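Local coordinates for P43 (Trichuris muris, PDB 6QIX), which tethers to matrix as the major protein secreted by this whipworm and inhibits interleukin-13 function, at residues A[56-61]-A[361-365]; A[130-136]-A[344-348]; A[46-52]-A[79-85]. All coordinates share one frame; numbering follows the deposited sequence. Where two conformers were deposited one is given.

Overall arrangement
Contact 2 (130-136 with 344-348) is the most buried, while contacts 1 and 3 are only partly so. Contacts 1 and 2 lie nearer the centre of the molecule than contact 3, their own centres about 12 Å apart, and they touch: Cys362 of contact 1 is disulfide-bonded to Cys131 of contact 2 and packs on Pro346. Contact 3 (46-52 with 79-85) lies about 17 Å from contact 1 and about 25 Å from contact 2, centre to centre, yet its helix leads along the chain into 56-61. Contacts 1 and 3 both set an arginine on backbone carbonyls, contact 3 adding a disulfide beside the Phe81 ring, whereas contact 2 packs proline and tyrosine with bridging water.

Contact 1: A[56-61]-A[361-365]; sequences RNLTGV and YCKRV. With NAG (2-acetamido-2-deoxy-beta-D-glucopyranose), chain C; ACT (acetate ion), chain D; ACT (acetate ion), chain G.
Val61 covers one face of the Tyr361 ring, and the Arg56 guanidinium receives its polar partners at its edges. The Val61 methyl CG2 stands 3.8 Å from the centroid of the Tyr361 ring and 13° off the ring normal, which defines a CH-pi contact over the centre; the other methyl, CG1, sits near the phenol end. Tyr361 CG lies between its backbone N and carbonyl carbon (chi1 63°), a position that turns the ring toward this valine.

The Arg56 chain, extended from CG to NE, runs along the backbone of 361-365. Its NH1 donates to Lys363 O at 2.6 Å, tilted from the guanidinium plane, and also to Tyr361 O at 2.8 Å, where it approaches from above the carbonyl plane and misses the lone pairs. NH2 adds a weak bond to Lys363 O. Two carbonyls are thus drawn onto one nitrogen, joining a loop near the start of the chain to its C-terminal tail. The next residue, Asn57, carries the N-linked sugar of the Asn57-Leu58-Thr59 sequon (Asn57 ND2 to NAG C1, 1.5 Å), while its OD1 accepts from Thr59 N at 2.9 Å in an Asx turn.

An acetate, probably from the crystallisation liquor, takes Arg56 NE on one oxygen and NH2 on the other; Tyr43 and Tyr145 hold the same ion. A second acetate meets Arg364 side-on in one of the two conformers of that residue, so this grip is doubtful. Leu58 CD2 closes against Tyr361 CB at 4.0 Å.

Contact 2: A[130-136]-A[344-348]; sequences QCFTRPD and CHPYE
Pro346 presses on the backbone turn at Gln130: its CG lies 3.3 Å from Gln130 O, with Arg134 CG on the same ring atom at 3.9 Å. Beside it, the Tyr347 hydroxyl enters a corner formed by Arg134 and Pro135, where OH is 3.4 Å from Arg134 CB, and Pro135 CD meets the edge of the phenol ring. At the other end, Gln130 OE1 reaches the edge of the His345 imidazole, 3.4 Å from CD2.

Direct polar bonds between the two segments are absent, and water bridges instead. One water is 2.7 Å from Tyr347 OH and donates to Asp136 OD2. Asp136 is in turn gripped side-on by Arg134, NE to OD1 and NH2 to OD2; Arg134 also pairs with Glu367. Thr133 OG1 donates to Gln130 O at 2.7 Å, fixing the carbonyl under the proline. Further out, Gln130 NE2 is bound by Met326 O and Gln327, and His345 by Lys359 and Lys127 O.

Pro346 CB packs over the His345 ring. The cis peptide between these two residues, their backbone angles and the Tyr347 N to Cys344 O bond (2.8 Å) make Cys344-Tyr347 a type VIa beta turn.

Contact 3: A[46-52]-A[79-85]; sequences LSHACGM and FKFRCRR
Leu46, Ala49 and Cys50, at the end of helix 39-49, pack on Phe81 and Cys83 of strand 79-85, whose other side carries Trp-Arg packing consistent with a thrombospondin type 1-like repeat: Arg82 makes a cation-pi contact with Trp28 and touches Trp31, and Arg84 also touches Trp28, as in the layered Trp-Arg arrangement of that family. The helix occupies the face turned from Arg82 and Arg84.

The tight part centres on the Phe81 ring. Leu46 CD2 lies over one face, 3.8 Å from the centroid and 24° off the normal, displaced toward the rim where it is 3.5 Å from CG. At the ring edge, Ala49 CB stands 3.7 Å from CD2, and Cys50 SG lies almost in the ring plane, a sulfur-aromatic contact. With CG anti to its backbone N (chi1 175°), Phe81 places this edge under the helix end. The Cys50-Cys83 disulfide (SG to SG 2.1 Å, chi3 97°) then fixes helix to strand covalently. A water accepts from Cys83 N and donates to Ala49 O, joining the two backbones.

The loose side begins where the helix stops. Gly51, at positive phi, ends it in a Schellman motif, and Ser47 OG bonds to Met52 O at 2.7 Å. Here exposed Arg85 spans the junction: its extended chain carries NH1 to Cys50 O at 3.2 Å, with a weak second bond to Gly51 O. Both carbonyls approach the edge of the guanidinium, whereas Met52, bent at its thioether, brings CE over one face, 3.9 Å from Arg85 NH2.

Contact 1: A[56-61]-A[361-365]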
loop_
_atom_site.group_PDB
_atom_site.type_symbol
_atom_site.label_atom_id
_atom_site.label_comp_id
_atom_site.label_asym_id
_atom_site.label_seq_id
_atom_site.Cartn_x
_atom_site.Cartn_y
_atom_site.Cartn_z
ATOM N N ARG A 56 -4.363 17.949 0.603
ATOM C CA ARG A 56 -4.915 16.744 0.004
ATOM C C ARG A 56 -6.314 16.485 0.535
ATOM O O ARG A 56 -6.619 16.771 1.700
ATOM C CB ARG A 56 -4.028 15.533 0.303
ATOM C CG ARG A 56 -2.603 15.686 -0.157
ATOM C CD ARG A 56 -1.701 14.521 0.292
ATOM N NE ARG A 56 -0.304 14.855 0.036
ATOM C CZ ARG A 56 0.249 14.873 -1.175
ATOM N NH1 ARG A 56 -0.470 14.529 -2.234
ATOM N NH2 ARG A 56 1.525 15.219 -1.328
ATOM N N ASN A 57 -7.158 15.906 -0.318
ATOM C CA ASN A 57 -8.457 15.388 0.113
ATOM C C ASN A 57 -8.394 13.865 0.070
ATOM O O ASN A 57 -8.467 13.272 -1.003
ATOM C CB ASN A 57 -9.587 15.914 -0.763
ATOM C CG ASN A 57 -10.918 15.247 -0.461
ATOM O OD1 ASN A 57 -11.032 14.496 0.506
ATOM N ND2 ASN A 57 -11.942 15.516 -1.296
ATOM N N LEU A 58 -8.271 13.226 1.242
ATOM C CA LEU A 58 -8.181 11.772 1.297
ATOM C C LEU A 58 -9.525 11.112 1.556
ATOM O O LEU A 58 -9.589 9.882 1.639
ATOM C CB LEU A 58 -7.200 11.320 2.390
ATOM C CG LEU A 58 -5.781 11.863 2.336
ATOM C CD1 LEU A 58 -4.913 11.249 3.462
ATOM C CD2 LEU A 58 -5.162 11.572 0.968
ATOM N N THR A 59 -10.589 11.886 1.703
ATOM C CA THR A 59 -11.894 11.293 1.939
ATOM C C THR A 59 -12.237 10.334 0.813
ATOM O O THR A 59 -12.114 10.676 -0.362
ATOM C CB THR A 59 -12.956 12.382 2.052
ATOM O OG1 THR A 59 -12.580 13.295 3.090
ATOM C CG2 THR A 59 -14.308 11.768 2.383
ATOM N N GLY A 60 -12.681 9.133 1.172
ATOM C CA GLY A 60 -13.074 8.150 0.184
ATOM C C GLY A 60 -11.960 7.248 -0.293
ATOM O O GLY A 60 -12.237 6.245 -0.968
ATOM N N VAL A 61 -10.713 7.558 0.053
ATOM C CA VAL A 61 -9.595 6.756 -0.412
ATOM C C VAL A 61 -9.419 5.511 0.443
ATOM O O VAL A 61 -9.141 4.431 -0.080
ATOM C CB VAL A 61 -8.316 7.610 -0.429
ATOM C CG1 VAL A 61 -7.123 6.772 -0.857
ATOM C CG2 VAL A 61 -8.493 8.816 -1.323
ATOM N N TYR A 361 -5.019 13.386 -5.198
ATOM C CA TYR A 361 -4.544 13.253 -3.828
ATOM C C TYR A 361 -3.128 12.707 -3.771
ATOM O O TYR A 361 -2.527 12.740 -2.698
ATOM C CB TYR A 361 -5.483 12.367 -2.979
ATOM C CG TYR A 361 -5.618 10.931 -3.420
ATOM C CD1 TYR A 361 -4.701 9.954 -3.030
ATOM C CD2 TYR A 361 -6.677 10.541 -4.219
ATOM C CE1 TYR A 361 -4.835 8.669 -3.451
ATOM C CE2 TYR A 361 -6.820 9.247 -4.620
ATOM C CZ TYR A 361 -5.899 8.321 -4.247
ATOM O OH TYR A 361 -6.058 7.017 -4.658
ATOM N N CYS A 362 -2.573 12.249 -4.897
ATOM C CA CYS A 362 -1.197 11.764 -4.931
ATOM C C CYS A 362 -0.188 12.816 -5.347
ATOM O O CYS A 362 1.013 12.565 -5.239
ATOM C CB CYS A 362 -1.021 10.588 -5.906
ATOM S SG CYS A 362 -1.611 9.033 -5.280
ATOM N N LYS A 363 -0.635 13.958 -5.851
ATOM C CA LYS A 363 0.280 14.940 -6.406
ATOM C C LYS A 363 1.244 15.448 -5.348
ATOM O O LYS A 363 0.887 15.589 -4.172
ATOM C CB LYS A 363 -0.511 16.105 -7.000
ATOM C CG LYS A 363 -1.026 15.821 -8.415
ATOM C CD LYS A 363 -1.890 16.936 -8.972
ATOM C CE LYS A 363 -2.409 16.542 -10.340
ATOM N NZ LYS A 363 -3.373 17.527 -10.881
ATOM N N ARG A 364 2.484 15.708 -5.768
ATOM C CA ARG A 364 3.430 16.391 -4.897
ATOM C C ARG A 364 2.847 17.736 -4.484
ATOM O O ARG A 364 2.038 18.330 -5.198
ATOM C CB ARG A 364 4.781 16.564 -5.596
ATOM C CG ARG A 364 5.630 15.302 -5.543
ATOM C CD ARG A 364 6.929 15.449 -6.290
ATOM N NE ARG A 364 7.909 16.193 -5.514
ATOM C CZ ARG A 364 9.134 16.487 -5.936
ATOM N NH1 ARG A 364 9.540 16.101 -7.136
ATOM N NH2 ARG A 364 9.952 17.176 -5.156
ATOM N N VAL A 365 3.254 18.213 -3.306
ATOM C CA VAL A 365 2.644 19.424 -2.759
ATOM C C VAL A 365 2.707 20.564 -3.769
ATOM O O VAL A 365 1.727 21.287 -3.962
ATOM C CB VAL A 365 3.308 19.808 -1.422
ATOM C CG1 VAL A 365 3.092 18.705 -0.372
ATOM C CG2 VAL A 365 4.792 20.089 -1.638
HETATM C C1 NAG C . -13.267 14.933 -1.097
HETATM C C2 NAG C . -14.368 15.930 -1.452
HETATM C C3 NAG C . -15.742 15.311 -1.204
HETATM C C4 NAG C . -15.880 13.999 -1.966
HETATM C C5 NAG C . -14.736 13.054 -1.608
HETATM C C6 NAG C . -14.753 11.775 -2.425
HETATM C C7 NAG C . -13.694 18.281 -1.234
HETATM C C8 NAG C . -13.607 19.467 -0.323
HETATM N N2 NAG C . -14.215 17.167 -0.702
HETATM O O3 NAG C . -16.764 16.209 -1.621
HETATM O O4 NAG C . -17.124 13.380 -1.650
HETATM O O5 NAG C . -13.470 13.695 -1.845
HETATM O O6 NAG C . -14.035 11.887 -3.649
HETATM O O7 NAG C . -13.304 18.326 -2.402
HETATM C C ACT D . 1.735 16.257 2.356
HETATM O O ACT D . 0.523 16.490 2.205
HETATM O OXT ACT D . 2.553 15.780 1.529
HETATM C CH3 ACT D . 2.266 16.552 3.775
HETATM C C ACT G . 8.355 17.155 -2.244
HETATM O O ACT G . 9.415 17.685 -2.685
HETATM O OXT ACT G . 7.322 16.815 -2.873
HETATM C CH3 ACT G . 8.309 16.836 -0.737
#

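Contact 2: A[130-136]-A[344-348]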
loop_
_atom_site.group_PDB
_atom_site.type_symbol
_atom_site.label_atom_id
_atom_site.label_comp_id
_atom_site.label_asym_id
_atom_site.label_seq_id
_atom_site.Cartn_x
_atom_site.Cartn_y
_atom_site.Cartn_z
ATOM N N GLN A 130 1.840 4.282 -2.599
ATOM C CA GLN A 130 2.101 4.195 -4.025
ATOM C C GLN A 130 2.007 5.544 -4.715
ATOM O O GLN A 130 2.413 5.653 -5.890
ATOM C CB GLN A 130 1.154 3.148 -4.627
ATOM C CG GLN A 130 1.637 1.731 -4.308
ATOM C CD GLN A 130 0.650 0.652 -4.668
ATOM O OE1 GLN A 130 -0.360 0.920 -5.284
ATOM N NE2 GLN A 130 0.902 -0.558 -4.228
ATOM N N CYS A 131 1.547 6.588 -4.022
ATOM C CA CYS A 131 1.595 7.911 -4.627
ATOM C C CYS A 131 3.026 8.287 -4.962
ATOM O O CYS A 131 3.269 9.099 -5.866
ATOM C CB CYS A 131 1.014 8.970 -3.687
ATOM S SG CYS A 131 -0.779 8.807 -3.389
ATOM N N PHE A 132 3.993 7.748 -4.208
ATOM C CA PHE A 132 5.388 8.152 -4.379
ATOM C C PHE A 132 6.220 7.056 -5.029
ATOM O O PHE A 132 7.420 6.955 -4.789
ATOM C CB PHE A 132 5.940 8.601 -3.028
ATOM C CG PHE A 132 5.052 9.645 -2.370
ATOM C CD1 PHE A 132 4.979 10.932 -2.902
ATOM C CD2 PHE A 132 4.232 9.326 -1.295
ATOM C CE1 PHE A 132 4.145 11.878 -2.363
ATOM C CE2 PHE A 132 3.416 10.278 -0.740
ATOM C CZ PHE A 132 3.374 11.564 -1.275
ATOM N N THR A 133 5.582 6.245 -5.880
ATOM C CA THR A 133 6.240 5.201 -6.661
ATOM C C THR A 133 6.247 5.541 -8.147
ATOM O O THR A 133 6.433 4.649 -8.986
ATOM C CB THR A 133 5.569 3.833 -6.451
ATOM O OG1 THR A 133 4.185 3.906 -6.817
ATOM C CG2 THR A 133 5.666 3.357 -5.016
ATOM N N ARG A 134 6.043 6.820 -8.491
ATOM C CA ARG A 134 6.078 7.217 -9.888
ATOM C C ARG A 134 7.497 7.144 -10.454
ATOM O O ARG A 134 8.491 7.251 -9.709
ATOM C CB ARG A 134 5.549 8.631 -10.068
ATOM C CG ARG A 134 4.148 8.814 -9.598
ATOM C CD ARG A 134 3.925 10.278 -9.121
ATOM N NE ARG A 134 4.327 11.277 -10.116
ATOM C CZ ARG A 134 4.134 12.595 -9.960
ATOM N NH1 ARG A 134 3.513 13.048 -8.872
ATOM N NH2 ARG A 134 4.562 13.460 -10.871
ATOM N N PRO A 135 7.620 6.997 -11.783
ATOM C CA PRO A 135 8.959 6.953 -12.362
ATOM C C PRO A 135 9.725 8.212 -12.084
ATOM O O PRO A 135 10.967 8.182 -12.048
ATOM C CB PRO A 135 8.701 6.756 -13.862
ATOM C CG PRO A 135 7.354 7.216 -14.093
ATOM C CD PRO A 135 6.589 6.887 -12.828
ATOM N N ASP A 136 9.011 9.329 -11.916
ATOM C CA ASP A 136 9.642 10.615 -11.732
ATOM C C ASP A 136 9.660 11.054 -10.264
ATOM O O ASP A 136 10.005 12.197 -9.977
ATOM C CB ASP A 136 8.979 11.689 -12.632
ATOM C CG ASP A 136 7.460 11.815 -12.436
ATOM O OD1 ASP A 136 6.882 10.960 -11.758
ATOM O OD2 ASP A 136 6.840 12.783 -12.985
ATOM N N CYS A 344 -2.819 2.966 -14.735
ATOM C CA CYS A 344 -2.726 2.307 -13.418
ATOM C C CYS A 344 -2.338 3.265 -12.294
ATOM O O CYS A 344 -1.559 4.205 -12.470
ATOM C CB CYS A 344 -1.729 1.133 -13.437
ATOM S SG CYS A 344 -2.301 -0.259 -14.432
ATOM N N HIS A 345 -2.897 3.011 -11.133
ATOM C CA HIS A 345 -2.609 3.758 -9.929
ATOM C C HIS A 345 -1.092 3.913 -9.772
ATOM O O HIS A 345 -0.364 2.913 -9.861
ATOM C CB HIS A 345 -3.210 2.994 -8.734
ATOM C CG HIS A 345 -3.090 3.716 -7.436
ATOM N ND1 HIS A 345 -3.926 4.755 -7.103
ATOM C CD2 HIS A 345 -2.193 3.606 -6.425
ATOM C CE1 HIS A 345 -3.596 5.215 -5.911
ATOM N NE2 HIS A 345 -2.540 4.538 -5.480
ATOM N N PRO A 346 -0.595 5.116 -9.437
ATOM C CA PRO A 346 -1.339 6.312 -8.979
ATOM C C PRO A 346 -1.797 7.263 -10.096
ATOM O O PRO A 346 -2.121 8.430 -9.847
ATOM C CB PRO A 346 -0.332 7.021 -8.081
ATOM C CG PRO A 346 0.986 6.702 -8.733
ATOM C CD PRO A 346 0.848 5.245 -9.211
ATOM N N TYR A 347 -1.860 6.757 -11.320
ATOM C CA TYR A 347 -2.362 7.509 -12.467
ATOM C C TYR A 347 -3.801 7.121 -12.796
ATOM O O TYR A 347 -4.285 6.066 -12.410
ATOM C CB TYR A 347 -1.463 7.263 -13.679
ATOM C CG TYR A 347 -0.021 7.721 -13.492
ATOM C CD1 TYR A 347 0.393 8.974 -13.965
ATOM C CD2 TYR A 347 0.922 6.916 -12.842
ATOM C CE1 TYR A 347 1.718 9.391 -13.824
ATOM C CE2 TYR A 347 2.218 7.335 -12.684
ATOM C CZ TYR A 347 2.608 8.571 -13.166
ATOM O OH TYR A 347 3.912 8.982 -12.983
ATOM N N GLU A 348 -4.487 8.007 -13.521
ATOM C CA GLU A 348 -5.835 7.749 -14.009
ATOM C C GLU A 348 -5.980 8.403 -15.382
ATOM O O GLU A 348 -5.246 9.335 -15.704
ATOM C CB GLU A 348 -6.879 8.308 -13.032
ATOM C CG GLU A 348 -6.796 9.843 -12.892
ATOM C CD GLU A 348 -7.727 10.469 -11.824
ATOM O OE1 GLU A 348 -8.575 9.788 -11.204
ATOM O OE2 GLU A 348 -7.589 11.682 -11.594
HETATM O O HOH W 1 1.462 1.609 -8.130
HETATM O O HOH W 2 4.793 11.179 -14.324
#

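Contact 3: A[46-52]-A[79-85]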
loop_
_atom_site.group_PDB
_atom_site.type_symbol
_atom_site.label_atom_id
_atom_site.label_comp_id
_atom_site.label_asym_id
_atom_site.label_seq_id
_atom_site.Cartn_x
_atom_site.Cartn_y
_atom_site.Cartn_z
ATOM N N LEU A 46 -1.544 15.769 11.265
ATOM C CA LEU A 46 -0.129 15.554 10.934
ATOM C C LEU A 46 0.429 16.724 10.141
ATOM O O LEU A 46 1.549 17.191 10.401
ATOM C CB LEU A 46 0.058 14.254 10.132
ATOM C CG LEU A 46 -0.266 12.954 10.891
ATOM C CD1 LEU A 46 -0.184 11.751 9.945
ATOM C CD2 LEU A 46 0.676 12.780 12.059
ATOM N N SER A 47 -0.336 17.187 9.150
ATOM C CA SER A 47 0.111 18.279 8.301
ATOM C C SER A 47 0.231 19.561 9.114
ATOM O O SER A 47 1.251 20.253 9.057
ATOM C CB SER A 47 -0.857 18.416 7.121
ATOM O OG SER A 47 -0.707 19.664 6.491
ATOM N N HIS A 48 -0.777 19.863 9.935
ATOM C CA HIS A 48 -0.686 21.050 10.779
ATOM C C HIS A 48 0.497 20.965 11.734
ATOM O O HIS A 48 1.123 21.989 12.039
ATOM C CB HIS A 48 -1.978 21.241 11.573
ATOM C CG HIS A 48 -3.158 21.570 10.720
ATOM N ND1 HIS A 48 -4.453 21.519 11.188
ATOM C CD2 HIS A 48 -3.241 21.935 9.418
ATOM C CE1 HIS A 48 -5.281 21.845 10.212
ATOM N NE2 HIS A 48 -4.570 22.106 9.130
ATOM N N ALA A 49 0.801 19.761 12.229
ATOM C CA ALA A 49 1.936 19.579 13.131
ATOM C C ALA A 49 3.246 19.984 12.477
ATOM O O ALA A 49 4.154 20.458 13.159
ATOM C CB ALA A 49 2.018 18.118 13.588
ATOM N N CYS A 50 3.376 19.771 11.173
ATOM C CA CYS A 50 4.540 20.219 10.416
ATOM C C CYS A 50 4.424 21.668 9.963
ATOM O O CYS A 50 5.285 22.145 9.217
ATOM C CB CYS A 50 4.757 19.322 9.186
ATOM S SG CYS A 50 5.318 17.628 9.593
ATOM N N GLY A 51 3.367 22.364 10.360
ATOM C CA GLY A 51 3.207 23.751 9.969
ATOM C C GLY A 51 2.798 23.932 8.526
ATOM O O GLY A 51 3.267 24.868 7.872
ATOM N N MET A 52 1.926 23.066 8.014
ATOM C CA MET A 52 1.527 23.103 6.619
ATOM C C MET A 52 0.024 22.931 6.509
ATOM O O MET A 52 -0.589 22.198 7.291
ATOM C CB MET A 52 2.221 22.005 5.824
ATOM C CG MET A 52 3.652 21.822 6.229
ATOM S SD MET A 52 4.411 20.469 5.345
ATOM C CE MET A 52 4.890 21.284 3.829
ATOM N N PHE A 79 -1.666 7.701 18.698
ATOM C CA PHE A 79 -0.291 8.148 18.885
ATOM C C PHE A 79 -0.208 9.657 18.785
ATOM O O PHE A 79 -1.050 10.290 18.159
ATOM C CB PHE A 79 0.640 7.532 17.834
ATOM C CG PHE A 79 0.330 7.943 16.451
ATOM C CD1 PHE A 79 1.041 8.983 15.854
ATOM C CD2 PHE A 79 -0.673 7.303 15.721
ATOM C CE1 PHE A 79 0.782 9.350 14.554
ATOM C CE2 PHE A 79 -0.946 7.685 14.402
ATOM C CZ PHE A 79 -0.227 8.711 13.834
ATOM N N LYS A 80 0.796 10.217 19.453
ATOM C CA LYS A 80 1.197 11.606 19.297
ATOM C C LYS A 80 2.301 11.691 18.261
ATOM O O LYS A 80 3.053 10.738 18.069
ATOM C CB LYS A 80 1.724 12.184 20.598
ATOM C CG LYS A 80 0.827 11.997 21.752
ATOM C CD LYS A 80 1.434 12.726 22.963
ATOM C CE LYS A 80 0.571 12.604 24.187
ATOM N NZ LYS A 80 1.191 13.332 25.306
ATOM N N PHE A 81 2.418 12.869 17.632
ATOM C CA PHE A 81 3.382 13.146 16.570
ATOM C C PHE A 81 4.013 14.516 16.792
ATOM O O PHE A 81 3.386 15.440 17.312
ATOM C CB PHE A 81 2.664 13.057 15.203
ATOM C CG PHE A 81 3.496 13.426 14.000
ATOM C CD1 PHE A 81 4.338 12.488 13.403
ATOM C CD2 PHE A 81 3.359 14.672 13.408
ATOM C CE1 PHE A 81 5.058 12.807 12.262
ATOM C CE2 PHE A 81 4.090 14.995 12.264
ATOM C CZ PHE A 81 4.934 14.065 11.702
ATOM N N ARG A 82 5.264 14.648 16.364
ATOM C CA ARG A 82 5.894 15.958 16.286
ATOM C C ARG A 82 6.809 15.973 15.080
ATOM O O ARG A 82 7.232 14.926 14.591
ATOM C CB ARG A 82 6.660 16.320 17.567
ATOM C CG ARG A 82 7.909 15.524 17.842
ATOM C CD ARG A 82 8.622 16.114 19.081
ATOM N NE ARG A 82 9.812 15.356 19.443
ATOM C CZ ARG A 82 10.695 15.738 20.358
ATOM N NH1 ARG A 82 10.519 16.886 21.022
ATOM N NH2 ARG A 82 11.749 14.966 20.618
ATOM N N CYS A 83 7.115 17.182 14.612
ATOM C CA CYS A 83 7.718 17.383 13.307
ATOM C C CYS A 83 8.809 18.442 13.390
ATOM O O CYS A 83 8.778 19.336 14.244
ATOM C CB CYS A 83 6.643 17.799 12.278
ATOM S SG CYS A 83 7.141 17.861 10.534
ATOM N N ARG A 84 9.777 18.329 12.490
ATOM C CA ARG A 84 10.778 19.369 12.327
ATOM C C ARG A 84 11.037 19.549 10.840
ATOM O O ARG A 84 10.733 18.673 10.034
ATOM C CB ARG A 84 12.066 19.041 13.063
ATOM C CG ARG A 84 12.732 17.757 12.645
ATOM C CD ARG A 84 13.850 17.447 13.648
ATOM N NE ARG A 84 14.532 16.190 13.342
ATOM C CZ ARG A 84 15.576 15.717 14.013
ATOM N NH1 ARG A 84 16.046 16.390 15.042
ATOM N NH2 ARG A 84 16.145 14.572 13.664
ATOM N N ARG A 85 11.606 20.700 10.484
ATOM C CA ARG A 85 11.613 21.150 9.102
ATOM C C ARG A 85 12.984 21.668 8.707
ATOM O O ARG A 85 13.747 22.157 9.546
ATOM C CB ARG A 85 10.573 22.257 8.900
ATOM C CG ARG A 85 10.191 22.545 7.459
ATOM C CD ARG A 85 8.767 23.106 7.417
ATOM N NE ARG A 85 8.389 23.647 6.110
ATOM C CZ ARG A 85 7.162 24.072 5.813
ATOM N NH1 ARG A 85 6.204 24.021 6.736
ATOM N NH2 ARG A 85 6.885 24.543 4.599
HETATM O O HOH W 3 5.205 18.984 15.593
#